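Local coordinates for aspartate--tRNA(Asp/Asn) ligase (Sulfolobus tokodaii, PDB 1WYD) that activates aspartate with ATP and transfers it to both tRNA(Asp) and tRNA(Asn), acting as a non-discriminating class II aminoacyl-tRNA synthetase, at the interface of chains A and B. Sequence-based numbering; all coordinates share one arbitrary frame. Chains: chain A/B, hypothetical aspartyl-tRNA synthetase.

Contact 1: the interface of chains A and B. Residues chain A 191, 194-195, 386, 391; chain B 121-122, 125-126, 420.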
# COMPACT_ATOMS: atom_id res chain seq x y z
N TYR A 191 8.08 -4.44 13.72
CA TYR A 191 8.67 -3.44 12.82
C TYR A 191 8.01 -2.09 12.90
O TYR A 191 8.71 -1.09 12.84
CB TYR A 191 8.75 -3.95 11.36
CG TYR A 191 9.81 -5.02 11.23
CD1 TYR A 191 9.45 -6.37 11.31
CD2 TYR A 191 11.17 -4.68 11.14
CE1 TYR A 191 10.39 -7.34 11.25
CE2 TYR A 191 12.12 -5.65 11.08
CZ TYR A 191 11.72 -6.99 11.14
OH TYR A 191 12.63 -8.00 11.08
N LEU A 194 9.20 -0.53 16.01
CA LEU A 194 10.52 0.05 15.80
C LEU A 194 10.43 1.35 14.95
O LEU A 194 11.12 2.32 15.24
CB LEU A 194 11.49 -0.93 15.12
CG LEU A 194 11.69 -2.32 15.79
CD1 LEU A 194 12.78 -3.08 15.05
CD2 LEU A 194 12.02 -2.19 17.25
N MET A 195 9.62 1.36 13.89
CA MET A 195 9.47 2.61 13.14
C MET A 195 8.88 3.78 14.00
O MET A 195 9.45 4.85 14.04
CB MET A 195 8.76 2.38 11.81
CG MET A 195 9.57 1.45 10.86
SD MET A 195 11.09 2.24 10.40
CE MET A 195 10.64 3.04 8.94
N TRP A 386 16.02 -3.94 20.98
CA TRP A 386 15.83 -2.54 20.58
C TRP A 386 15.38 -1.73 21.74
O TRP A 386 15.57 -0.50 21.78
CB TRP A 386 14.77 -2.48 19.49
CG TRP A 386 14.99 -3.49 18.38
CD1 TRP A 386 14.31 -4.66 18.19
CD2 TRP A 386 15.95 -3.41 17.33
NE1 TRP A 386 14.77 -5.30 17.07
CE2 TRP A 386 15.78 -4.57 16.52
CE3 TRP A 386 16.94 -2.49 16.98
CZ2 TRP A 386 16.56 -4.82 15.39
CZ3 TRP A 386 17.71 -2.73 15.85
CH2 TRP A 386 17.51 -3.88 15.06
N MET A 391 13.12 2.94 23.65
CA MET A 391 11.80 2.85 23.05
C MET A 391 10.89 3.67 23.97
O MET A 391 10.97 3.53 25.20
CB MET A 391 11.35 1.43 22.86
CG MET A 391 12.12 0.77 21.77
SD MET A 391 11.48 1.17 20.10
CE MET A 391 12.92 1.59 19.48
N ARG B 121 19.91 -0.67 13.67
CA ARG B 121 19.25 0.00 12.59
C ARG B 121 18.37 1.15 13.08
O ARG B 121 18.32 2.21 12.47
CB ARG B 121 18.45 -1.02 11.78
CG ARG B 121 17.83 -0.44 10.57
CD ARG B 121 18.83 0.29 9.73
NE ARG B 121 18.48 0.14 8.33
CZ ARG B 121 19.08 0.77 7.34
NH1 ARG B 121 20.12 1.58 7.59
NH2 ARG B 121 18.69 0.51 6.11
N VAL B 122 17.67 0.91 14.19
CA VAL B 122 16.87 1.94 14.84
C VAL B 122 17.70 3.18 15.18
O VAL B 122 17.31 4.31 14.89
CB VAL B 122 16.17 1.38 16.06
CG1 VAL B 122 15.66 2.49 16.99
CG2 VAL B 122 15.01 0.51 15.61
N LEU B 125 18.51 4.69 11.86
CA LEU B 125 17.34 5.31 11.25
C LEU B 125 16.99 6.63 11.92
O LEU B 125 16.44 7.54 11.25
CB LEU B 125 16.12 4.41 11.39
CG LEU B 125 15.65 3.56 10.22
CD1 LEU B 125 16.61 3.53 9.03
CD2 LEU B 125 15.28 2.15 10.74
N ARG B 126 17.30 6.74 13.22
CA ARG B 126 17.02 7.98 13.94
C ARG B 126 17.84 9.18 13.46
O ARG B 126 17.56 10.30 13.83
CB ARG B 126 17.20 7.81 15.45
CG ARG B 126 16.10 7.06 16.10
CD ARG B 126 16.30 6.90 17.61
NE ARG B 126 15.26 6.03 18.20
CZ ARG B 126 15.37 5.42 19.39
NH1 ARG B 126 16.46 5.55 20.17
NH2 ARG B 126 14.38 4.67 19.81
N PHE B 420 14.64 -1.73 6.20
CA PHE B 420 14.99 -3.12 6.55
C PHE B 420 15.23 -3.98 5.34
O PHE B 420 14.35 -4.72 4.93
CB PHE B 420 13.93 -3.75 7.44
CG PHE B 420 13.79 -3.05 8.74
CD1 PHE B 420 12.68 -2.27 9.01
CD2 PHE B 420 14.80 -3.12 9.70
CE1 PHE B 420 12.57 -1.58 10.21
CE2 PHE B 420 14.69 -2.44 10.90
CZ PHE B 420 13.58 -1.66 11.15
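Helix 189-199 of chain A, in the class II catalytic domain, meets the partner's C-terminal loop where A:Tyr191 turns the edge of its ring onto one face of B:Phe420. The planes make 69°, and CD2 of the tyrosine stands 3.5 Å from CE1 of the phenylalanine, toward the rim of that face. The sulfur SD of A:Met195, one turn further along the helix, lies 4.1 Å from the same CE1. A second apolar cluster forms around B:Val122 of helix 121-125. With CG1 anti to the backbone N (chi1 163°), the valine sends its two methyls to different partners: CG1 meets the methyl CE of A:Met391 tip to tip at 3.8 Å, while CG2 lies 3.8 Å from both CE3 of A:Trp386 and CB of A:Leu194. Within chain A, CD1 of A:Leu194 lies over the rim of one indole face and may help to hold it beside the valine. An alanine in place of B:Phe420 would probably leave the edge of A:Tyr191 without its aromatic face and open a gap beside A:Met195. The patch joins the subunits by apolar contacts and, since this helix begins with the predicted aspartate-binding segment 189-192, may help to steady the amino acid pocket of chain A.

Contact 2: the interface of chains A and B. Residues chain A 161-163, 177, 182; chain B 222, 422-423, 426-427.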
# COMPACT_ATOMS: atom_id res chain seq x y z
N ILE A 161 9.37 -11.04 4.50
CA ILE A 161 10.11 -12.26 4.81
C ILE A 161 10.92 -12.01 6.08
O ILE A 161 11.68 -11.03 6.14
CB ILE A 161 11.10 -12.69 3.63
CG1 ILE A 161 10.37 -12.98 2.31
CG2 ILE A 161 12.00 -13.89 4.08
CD1 ILE A 161 11.31 -12.92 1.01
N ILE A 162 10.77 -12.91 7.06
CA ILE A 162 11.37 -12.80 8.38
C ILE A 162 12.00 -14.12 8.81
O ILE A 162 11.61 -15.20 8.33
CB ILE A 162 10.30 -12.34 9.42
CG1 ILE A 162 9.05 -13.22 9.38
CG2 ILE A 162 9.89 -10.85 9.15
CD1 ILE A 162 8.32 -13.34 10.70
N ALA A 163 13.00 -14.01 9.68
CA ALA A 163 13.77 -15.15 10.16
C ALA A 163 12.96 -16.02 11.08
O ALA A 163 13.07 -17.25 11.01
CB ALA A 163 15.04 -14.69 10.91
N TYR A 177 14.61 -19.27 1.23
CA TYR A 177 15.20 -17.98 1.11
C TYR A 177 16.71 -18.17 1.15
O TYR A 177 17.29 -18.20 2.23
CB TYR A 177 14.68 -17.09 2.27
CG TYR A 177 15.17 -15.64 2.16
CD1 TYR A 177 14.57 -14.75 1.26
CD2 TYR A 177 16.23 -15.18 2.95
CE1 TYR A 177 15.03 -13.38 1.14
CE2 TYR A 177 16.70 -13.87 2.83
CZ TYR A 177 16.10 -12.98 1.92
OH TYR A 177 16.57 -11.70 1.82
N ALA A 182 12.92 -19.39 5.88
CA ALA A 182 12.40 -18.21 6.52
C ALA A 182 10.88 -18.26 6.43
O ALA A 182 10.32 -19.25 5.97
CB ALA A 182 12.97 -16.95 5.83
N GLU B 222 13.59 -8.39 -1.70
CA GLU B 222 12.28 -7.78 -1.45
C GLU B 222 12.24 -6.27 -1.82
O GLU B 222 13.14 -5.51 -1.48
CB GLU B 222 11.93 -7.91 0.00
CG GLU B 222 10.46 -7.62 0.30
CD GLU B 222 10.19 -7.84 1.76
OE1 GLU B 222 10.08 -9.02 2.19
OE2 GLU B 222 10.17 -6.82 2.49
N ARG B 422 16.34 -6.64 2.41
CA ARG B 422 16.44 -8.06 2.23
C ARG B 422 17.27 -8.31 0.99
O ARG B 422 17.02 -7.69 -0.06
CB ARG B 422 15.05 -8.67 2.03
CG ARG B 422 14.17 -8.75 3.30
CD ARG B 422 14.61 -9.80 4.30
NE ARG B 422 13.85 -9.69 5.56
CZ ARG B 422 14.23 -8.94 6.60
NH1 ARG B 422 15.33 -8.21 6.52
NH2 ARG B 422 13.52 -8.92 7.72
N ASP B 423 18.29 -9.17 1.14
CA ASP B 423 19.00 -9.83 0.02
C ASP B 423 19.69 -11.14 0.43
O ASP B 423 19.44 -11.68 1.53
CB ASP B 423 19.98 -8.88 -0.67
CG ASP B 423 21.09 -8.43 0.25
OD1 ASP B 423 21.48 -9.19 1.18
OD2 ASP B 423 21.62 -7.29 0.15
N ARG B 426 21.32 -10.92 3.77
CA ARG B 426 20.62 -10.02 4.68
C ARG B 426 19.16 -10.42 4.84
O ARG B 426 18.38 -10.41 3.88
CB ARG B 426 20.80 -8.56 4.25
CG ARG B 426 22.15 -7.99 4.73
CD ARG B 426 22.53 -6.59 4.21
NE ARG B 426 23.05 -6.74 2.87
CZ ARG B 426 24.32 -6.63 2.51
NH1 ARG B 426 25.25 -6.30 3.39
NH2 ARG B 426 24.64 -6.83 1.25
N LEU B 427 18.83 -10.82 6.06
CA LEU B 427 17.54 -11.35 6.39
C LEU B 427 17.17 -10.76 7.72
O LEU B 427 16.01 -10.74 8.07
CB LEU B 427 17.60 -12.88 6.49
CG LEU B 427 16.40 -13.60 7.12
CD1 LEU B 427 15.13 -13.28 6.30
CD2 LEU B 427 16.64 -15.13 7.25
O HOH W 1 13.98 -10.97 9.93
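The phenol oxygen OH of A:Tyr177 is held by backbone groups of the partner's C-terminal tail, in a dimer interface of the class II synthetase family. It donates to the carbonyl O of B:Arg426 at 3.0 Å, which lies at the edge of the tyrosine ring and in its plane; O of B:Asp423 is a weak, alternative acceptor for the same proton. CG of the tyrosine is anti to its backbone N (chi1 -175°), which sends the ring out from strand 174-177 to the tail. Alongside, B:Arg422 bends at chi2 and brings NE to the carbonyl O of A:Ile161 at 2.6 Å; the bond is nearly straight, 167° at the hydrogen, with the oxygen in the guanidinium plane, and NH2 adds a weak bond. The amide N of A:Ile161 donates to the syn lone pair of OE1 in B:Glu222, 3.2 Å away, which opens strand 222-231 of motif 2. CD1 of B:Leu427 lies 3.9 Å from CE2 of A:Tyr177 and equally far from CG2 of A:Ile161, the methyl over one ring face. Its other methyl, CD2, meets CB of A:Ala163 at 4.0 Å. Water 1 joins the backbones there, 3.2 Å from N of A:Ala163 and 2.8 Å from O of B:Leu427. Within the tail, NE and NH2 of B:Arg426 approach B:Asp423 side-on, both to OD2, a salt bridge that would probably stiffen the loop.

Contact 3: the interface of chains A and B. Residues chain A 427-428; chain B 162-163, 180, 182.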
# COMPACT_ATOMS: atom_id res chain seq x y z
N LEU A 427 -5.71 -21.43 -4.52
CA LEU A 427 -4.41 -20.88 -4.92
C LEU A 427 -4.44 -20.22 -6.30
O LEU A 427 -3.66 -19.31 -6.58
CB LEU A 427 -3.32 -21.95 -4.85
CG LEU A 427 -1.90 -21.66 -5.36
CD1 LEU A 427 -1.29 -20.42 -4.67
CD2 LEU A 427 -1.02 -22.89 -5.13
N THR A 428 -5.32 -20.70 -7.16
CA THR A 428 -5.48 -20.12 -8.49
C THR A 428 -6.96 -20.00 -8.76
O THR A 428 -7.69 -20.93 -8.47
CB THR A 428 -4.81 -20.94 -9.62
OG1 THR A 428 -5.71 -21.94 -10.06
CG2 THR A 428 -3.62 -21.68 -9.16
N ILE B 162 1.52 -17.15 -5.61
CA ILE B 162 0.98 -17.60 -6.88
C ILE B 162 1.40 -19.03 -7.21
O ILE B 162 2.39 -19.51 -6.67
CB ILE B 162 1.43 -16.68 -8.00
CG1 ILE B 162 2.96 -16.67 -8.12
CG2 ILE B 162 0.81 -15.25 -7.78
CD1 ILE B 162 3.47 -15.89 -9.36
N ALA B 163 0.67 -19.68 -8.10
CA ALA B 163 0.99 -21.05 -8.45
C ALA B 163 2.24 -21.16 -9.34
O ALA B 163 3.12 -21.92 -9.03
CB ALA B 163 -0.20 -21.74 -9.09
N LYS B 180 1.98 -27.58 -1.22
CA LYS B 180 2.34 -27.33 -2.59
C LYS B 180 3.52 -26.38 -2.60
O LYS B 180 3.77 -25.66 -1.65
CB LYS B 180 1.16 -26.75 -3.35
CG LYS B 180 -0.06 -27.68 -3.43
CD LYS B 180 -1.04 -27.17 -4.53
CE LYS B 180 -2.48 -27.75 -4.37
NZ LYS B 180 -3.57 -26.71 -4.33
N ALA B 182 4.38 -23.31 -3.84
CA ALA B 182 4.00 -22.06 -4.55
C ALA B 182 5.13 -21.07 -4.48
O ALA B 182 6.21 -21.38 -3.99
CB ALA B 182 2.72 -21.48 -4.01
O HOH W 2 -1.80 -18.58 -8.49
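A:Thr428 presses its methyl CG2 against CB of B:Ala163 at 3.4 Å, tighter than usual for two carbons, and this is the close end of the contact. The threonine has OG1 between the backbone N and the carbonyl carbon (chi1 86°), which leaves CG2 anti to that carbon and directed at the alanine. A:Leu427 packs less closely beside it. Its CG is anti to the backbone N, and the branch spreads its methyls over the partner: CD1 lies 4.0 Å from the carbonyl C of B:Ile162, and CD2 is 4.1 Å from CB of B:Ala182. Looser still is B:Lys180, whose aliphatic CD comes no nearer than 4.3 Å to CD2 of the leucine. The polar link of the patch is indirect, carried by solvent. Water 2 lies 2.8 Å from the carbonyl O of A:Leu427 and 2.7 Å from the amide N of B:Ala163, bridging two backbones that do not bond directly here. Small side chains at both alanines probably let the leucine lie close to the partner's main chain. The site places the last residues of chain A over the loop that follows strand 161-162 of chain B and beside its strand 180-184, next to the motif 1 region of the class II core.

Contacts 1 and 2 lie about 17 Å apart between their C-alpha centres, contacts 2 and 3 about 20 Å, and contacts 1 and 3 about 34 Å. The C-terminal tail of chain B supplies B:Phe420 to contact 1 and B:Arg422, B:Asp423, B:Arg426 and B:Leu427 to contact 2; that of chain A supplies A:Leu427 and A:Thr428 to contact 3. Contacts 2 and 3 use the same residues, 162, 163, 182 and 427, with the chains exchanged, and so sample opposite halves of the two-fold interface. Each subunit thus lays its tail across the other, an exchange that ties the two catalytic domains into the homodimer.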